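Local coordinates for saframycin Mx1 synthetase B (Legionella pneumophila subsp. pneumophila, PDB 3KXW), which is a fatty acid AMP ligase of the ANL superfamily and binds 5'-O-[(S)-(dodecanoyloxy)(hydroxy)phosphoryl]adenosine in its pocket, at residues 477-491 and 502-514. Numbering follows the deposited sequence.
Sequences LMHSPLHHVLGKCAA and LTVMCEVKNRFMD
Lys-509, Glu-507 and Leu-486 bury the most surface in this contact, where strands 486-496 and 499-508 pair antiparallel as a beta hairpin. The register slips by one residue between Leu-486 and Cys-489, a beta bulge. Glu-507 spans it. Glu-507 O takes the N-H of Gly-487 (2.9 Å), and Glu-507 N donates to Lys-488 O (2.8 Å). Its side chain, extended beyond CG, lies alongside that of Lys-488. There Glu-507 OE1 accepts the N-H of Lys-488 N at 2.8 Å, nearly straight (172°) but from above the carboxylate plane. The other oxygen, OE2, is hydrogen-bonded to Met-548 N. The Lys-509 side chain runs extended past the end of the 3-10 segment 481-485, to the carbonyl of His-484. Lys-509 N donates to Val-485 O (3.0 Å), while Lys-509 NZ reaches His-484 O at 2.9 Å from above the carbonyl plane. On the other side of the bulge from the Glu-507 carboxylate, Leu-486 CD2 packs against Cys-506 CB and Val-508 CG1, both at 4.0 Å. Further along, Leu-477 CD1 meets Val-504 CG1 at 3.7 Å, which brings helix 469-479 onto the sheet face that carries Val-504 and Cys-506. The bulge thus leaves an extra backbone N-H, which the carboxylate satisfies. With both oxygens hydrogen-bonded to backbone N-H groups, the carboxylate's rotation is restrained, and its negative charge is probably stabilised.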
loop_
_atom_site.group_PDB
_atom_site.type_symbol
_atom_site.label_atom_id
_atom_site.label_comp_id
_atom_site.label_asym_id
_atom_site.label_seq_id
_atom_site.Cartn_x
_atom_site.Cartn_y
_atom_site.Cartn_z
ATOM N N LEU A 477 5.072 7.732 -19.868
ATOM C CA LEU A 477 4.157 7.670 -21.010
ATOM C C LEU A 477 4.938 7.753 -22.314
ATOM O O LEU A 477 4.703 6.983 -23.262
ATOM C CB LEU A 477 3.130 8.819 -20.934
ATOM C CG LEU A 477 2.093 8.674 -19.819
ATOM C CD1 LEU A 477 1.408 9.999 -19.462
ATOM C CD2 LEU A 477 1.057 7.657 -20.246
HETATM N N MSE A 478 5.878 8.688 -22.358
HETATM C CA MSE A 478 6.641 8.914 -23.579
HETATM C C MSE A 478 7.588 7.762 -23.873
HETATM O O MSE A 478 7.947 7.527 -25.026
HETATM C CB MSE A 478 7.380 10.247 -23.503
HETATM C CG MSE A 478 6.419 11.438 -23.471
HETATM SE SE MSE A 478 5.267 11.615 -25.099
HETATM C CE MSE A 478 3.729 10.478 -24.605
ATOM N N HIS A 479 7.967 7.024 -22.837
ATOM C CA HIS A 479 8.919 5.928 -23.022
ATOM C C HIS A 479 8.302 4.531 -23.055
ATOM O O HIS A 479 9.003 3.515 -23.175
ATOM C CB HIS A 479 10.053 6.053 -22.019
ATOM C CG HIS A 479 10.880 7.285 -22.240
ATOM N ND1 HIS A 479 12.138 7.249 -22.808
ATOM C CD2 HIS A 479 10.600 8.596 -22.033
ATOM C CE1 HIS A 479 12.613 8.479 -22.901
ATOM N NE2 HIS A 479 11.697 9.315 -22.442
ATOM N N SER A 480 6.982 4.476 -22.975
ATOM C CA SER A 480 6.280 3.204 -23.057
ATOM C C SER A 480 5.792 3.049 -24.482
ATOM O O SER A 480 5.787 4.017 -25.241
ATOM C CB SER A 480 5.077 3.206 -22.130
ATOM O OG SER A 480 4.077 4.043 -22.666
ATOM N N PRO A 481 5.381 1.829 -24.848
ATOM C CA PRO A 481 4.878 1.552 -26.205
ATOM C C PRO A 481 3.611 2.348 -26.501
ATOM O O PRO A 481 3.235 2.520 -27.664
ATOM C CB PRO A 481 4.561 0.049 -26.170
ATOM C CG PRO A 481 5.470 -0.489 -25.092
ATOM C CD PRO A 481 5.566 0.602 -24.055
ATOM N N LEU A 482 2.959 2.840 -25.456
ATOM C CA LEU A 482 1.767 3.654 -25.651
ATOM C C LEU A 482 2.069 4.897 -26.482
ATOM O O LEU A 482 1.199 5.403 -27.158
ATOM C CB LEU A 482 1.176 4.080 -24.305
ATOM C CG LEU A 482 0.378 3.039 -23.515
ATOM C CD1 LEU A 482 1.111 1.714 -23.403
ATOM C CD2 LEU A 482 0.007 3.588 -22.140
ATOM N N HIS A 483 3.289 5.410 -26.425
ATOM C CA HIS A 483 3.566 6.660 -27.129
ATOM C C HIS A 483 3.313 6.545 -28.632
ATOM O O HIS A 483 3.106 7.557 -29.307
ATOM C CB HIS A 483 4.981 7.176 -26.839
ATOM C CG HIS A 483 6.029 6.585 -27.731
ATOM N ND1 HIS A 483 6.638 5.378 -27.467
ATOM C CD2 HIS A 483 6.565 7.032 -28.894
ATOM C CE1 HIS A 483 7.508 5.106 -28.424
ATOM N NE2 HIS A 483 7.476 6.089 -29.307
ATOM N N HIS A 484 3.316 5.318 -29.158
ATOM C CA HIS A 484 3.070 5.129 -30.588
ATOM C C HIS A 484 1.679 5.562 -31.099
ATOM O O HIS A 484 1.501 5.737 -32.297
ATOM C CB HIS A 484 3.375 3.684 -31.003
ATOM C CG HIS A 484 4.835 3.345 -30.971
ATOM N ND1 HIS A 484 5.743 3.885 -31.856
ATOM C CD2 HIS A 484 5.540 2.509 -30.173
ATOM C CE1 HIS A 484 6.948 3.403 -31.598
ATOM N NE2 HIS A 484 6.853 2.569 -30.579
ATOM N N VAL A 485 0.705 5.744 -30.202
ATOM C CA VAL A 485 -0.622 6.181 -30.618
ATOM C C VAL A 485 -0.898 7.595 -30.097
ATOM O O VAL A 485 -1.991 8.117 -30.265
ATOM C CB VAL A 485 -1.758 5.214 -30.151
ATOM C CG1 VAL A 485 -1.467 3.788 -30.587
ATOM C CG2 VAL A 485 -1.964 5.278 -28.605
ATOM N N LEU A 486 0.105 8.205 -29.474
ATOM C CA LEU A 486 -0.077 9.515 -28.853
ATOM C C LEU A 486 0.804 10.587 -29.462
ATOM O O LEU A 486 1.768 10.295 -30.185
ATOM C CB LEU A 486 0.280 9.455 -27.363
ATOM C CG LEU A 486 -0.372 8.376 -26.512
ATOM C CD1 LEU A 486 0.176 8.449 -25.057
ATOM C CD2 LEU A 486 -1.872 8.516 -26.574
ATOM N N GLY A 487 0.486 11.833 -29.119
ATOM C CA GLY A 487 1.372 12.951 -29.370
ATOM C C GLY A 487 2.037 13.288 -28.049
ATOM O O GLY A 487 2.652 12.420 -27.407
ATOM N N LYS A 488 1.886 14.542 -27.637
ATOM C CA LYS A 488 2.387 15.004 -26.348
ATOM C C LYS A 488 1.451 14.676 -25.178
ATOM O O LYS A 488 0.270 14.374 -25.362
ATOM C CB LYS A 488 2.683 16.509 -26.402
ATOM C CG LYS A 488 3.858 16.866 -27.319
ATOM C CD LYS A 488 5.096 16.104 -26.903
ATOM C CE LYS A 488 6.330 16.689 -27.540
ATOM N NZ LYS A 488 6.132 16.824 -29.013
ATOM N N CYS A 489 1.985 14.742 -23.965
ATOM C CA CYS A 489 1.181 14.439 -22.792
ATOM C C CYS A 489 1.553 15.350 -21.617
ATOM O O CYS A 489 2.604 15.992 -21.608
ATOM C CB CYS A 489 1.351 12.969 -22.381
ATOM S SG CYS A 489 2.946 12.572 -21.578
ATOM N N ALA A 490 0.691 15.374 -20.618
ATOM C CA ALA A 490 0.936 16.168 -19.434
ATOM C C ALA A 490 0.222 15.488 -18.275
ATOM O O ALA A 490 -0.824 14.886 -18.468
ATOM C CB ALA A 490 0.425 17.583 -19.628
ATOM N N ALA A 491 0.827 15.546 -17.093
ATOM C CA ALA A 491 0.229 14.977 -15.886
ATOM C C ALA A 491 0.256 16.032 -14.794
ATOM O O ALA A 491 1.213 16.765 -14.675
ATOM C CB ALA A 491 1.007 13.756 -15.439
ATOM N N LEU A 502 -5.285 12.948 -9.544
ATOM C CA LEU A 502 -4.193 12.873 -10.491
ATOM C C LEU A 502 -4.791 12.803 -11.884
ATOM O O LEU A 502 -5.630 11.941 -12.168
ATOM C CB LEU A 502 -3.352 11.639 -10.215
ATOM C CG LEU A 502 -2.267 11.314 -11.225
ATOM C CD1 LEU A 502 -1.356 12.538 -11.498
ATOM C CD2 LEU A 502 -1.457 10.082 -10.767
ATOM N N THR A 503 -4.348 13.690 -12.757
ATOM C CA THR A 503 -4.982 13.843 -14.070
ATOM C C THR A 503 -3.942 13.702 -15.153
ATOM O O THR A 503 -2.900 14.309 -15.064
ATOM C CB THR A 503 -5.625 15.224 -14.176
ATOM O OG1 THR A 503 -6.531 15.398 -13.074
ATOM C CG2 THR A 503 -6.393 15.393 -15.499
ATOM N N VAL A 504 -4.224 12.901 -16.177
ATOM C CA VAL A 504 -3.283 12.733 -17.271
ATOM C C VAL A 504 -3.981 13.177 -18.542
ATOM O O VAL A 504 -5.094 12.751 -18.800
ATOM C CB VAL A 504 -2.839 11.267 -17.419
ATOM C CG1 VAL A 504 -2.066 11.070 -18.732
ATOM C CG2 VAL A 504 -2.012 10.817 -16.192
HETATM N N MSE A 505 -3.348 14.044 -19.320
HETATM C CA MSE A 505 -3.930 14.450 -20.607
HETATM C C MSE A 505 -2.990 14.052 -21.741
HETATM O O MSE A 505 -1.792 14.317 -21.666
HETATM C CB MSE A 505 -4.157 15.965 -20.643
HETATM C CG MSE A 505 -4.913 16.451 -21.866
HETATM SE SE MSE A 505 -5.254 18.394 -21.724
HETATM C CE MSE A 505 -6.574 18.339 -20.265
ATOM N N CYS A 506 -3.529 13.441 -22.798
ATOM C CA CYS A 506 -2.701 12.968 -23.909
ATOM C C CYS A 506 -3.279 13.416 -25.225
ATOM O O CYS A 506 -4.476 13.296 -25.434
ATOM C CB CYS A 506 -2.665 11.426 -23.951
ATOM S SG CYS A 506 -2.055 10.660 -22.470
ATOM N N GLU A 507 -2.437 13.922 -26.119
ATOM C CA GLU A 507 -2.843 14.062 -27.518
ATOM C C GLU A 507 -2.889 12.653 -28.113
ATOM O O GLU A 507 -2.063 11.807 -27.758
ATOM C CB GLU A 507 -1.814 14.872 -28.287
ATOM C CG GLU A 507 -1.623 16.288 -27.786
ATOM C CD GLU A 507 -0.550 17.031 -28.599
ATOM O OE1 GLU A 507 0.334 16.362 -29.179
ATOM O OE2 GLU A 507 -0.613 18.274 -28.649
ATOM N N VAL A 508 -3.853 12.385 -28.987
ATOM C CA VAL A 508 -3.879 11.115 -29.688
ATOM C C VAL A 508 -3.679 11.390 -31.165
ATOM O O VAL A 508 -4.234 12.354 -31.700
ATOM C CB VAL A 508 -5.205 10.323 -29.455
ATOM C CG1 VAL A 508 -5.328 9.920 -27.975
ATOM C CG2 VAL A 508 -6.387 11.146 -29.851
ATOM N N LYS A 509 -2.860 10.567 -31.820
ATOM C CA LYS A 509 -2.643 10.743 -33.251
ATOM C C LYS A 509 -3.953 10.675 -34.017
ATOM O O LYS A 509 -4.179 11.465 -34.918
ATOM C CB LYS A 509 -1.678 9.689 -33.813
ATOM C CG LYS A 509 -0.249 9.773 -33.269
ATOM C CD LYS A 509 0.627 8.652 -33.822
ATOM C CE LYS A 509 2.036 8.758 -33.293
ATOM N NZ LYS A 509 2.883 7.695 -33.904
ATOM N N ASN A 510 -4.781 9.691 -33.683
ATOM C CA ASN A 510 -6.039 9.435 -34.377
ATOM C C ASN A 510 -7.239 9.865 -33.540
ATOM O O ASN A 510 -7.664 9.162 -32.604
ATOM C CB ASN A 510 -6.156 7.946 -34.798
ATOM C CG ASN A 510 -7.353 7.693 -35.724
ATOM O OD1 ASN A 510 -8.341 8.413 -35.666
ATOM N ND2 ASN A 510 -7.261 6.665 -36.579
ATOM N N ARG A 511 -7.786 11.023 -33.885
ATOM C CA ARG A 511 -8.866 11.632 -33.102
ATOM C C ARG A 511 -10.197 10.913 -33.254
ATOM O O ARG A 511 -11.157 11.213 -32.540
ATOM C CB ARG A 511 -9.027 13.115 -33.463
ATOM C CG ARG A 511 -9.674 13.382 -34.830
ATOM C CD ARG A 511 -9.608 14.866 -35.172
ATOM N NE ARG A 511 -10.360 15.187 -36.384
ATOM C CZ ARG A 511 -11.690 15.189 -36.454
ATOM N NH1 ARG A 511 -12.407 14.871 -35.385
ATOM N NH2 ARG A 511 -12.310 15.505 -37.589
ATOM N N PHE A 512 -10.248 9.972 -34.186
ATOM C CA PHE A 512 -11.418 9.118 -34.344
ATOM C C PHE A 512 -11.283 7.813 -33.579
ATOM O O PHE A 512 -12.101 6.921 -33.759
ATOM C CB PHE A 512 -11.639 8.811 -35.825
ATOM C CG PHE A 512 -11.682 10.035 -36.671
ATOM C CD1 PHE A 512 -12.817 10.826 -36.698
ATOM C CD2 PHE A 512 -10.572 10.415 -37.417
ATOM C CE1 PHE A 512 -12.861 11.976 -37.480
ATOM C CE2 PHE A 512 -10.601 11.570 -38.198
ATOM C CZ PHE A 512 -11.751 12.347 -38.228
HETATM N N MSE A 513 -10.269 7.703 -32.725
HETATM C CA MSE A 513 -10.049 6.462 -31.968
HETATM C C MSE A 513 -11.371 5.905 -31.463
HETATM O O MSE A 513 -12.123 6.611 -30.799
HETATM C CB MSE A 513 -9.098 6.703 -30.786
HETATM C CG MSE A 513 -8.749 5.444 -30.007
HETATM SE SE MSE A 513 -7.538 5.934 -28.580
HETATM C CE MSE A 513 -5.952 6.485 -29.626
ATOM N N ASP A 514 -11.670 4.654 -31.803
ATOM C CA ASP A 514 -12.977 4.068 -31.473
ATOM C C ASP A 514 -13.110 3.756 -29.983
ATOM O O ASP A 514 -12.113 3.787 -29.247
ATOM C CB ASP A 514 -13.299 2.847 -32.348
ATOM C CG ASP A 514 -12.288 1.709 -32.195
ATOM O OD1 ASP A 514 -12.026 1.269 -31.050
ATOM O OD2 ASP A 514 -11.772 1.236 -33.240
#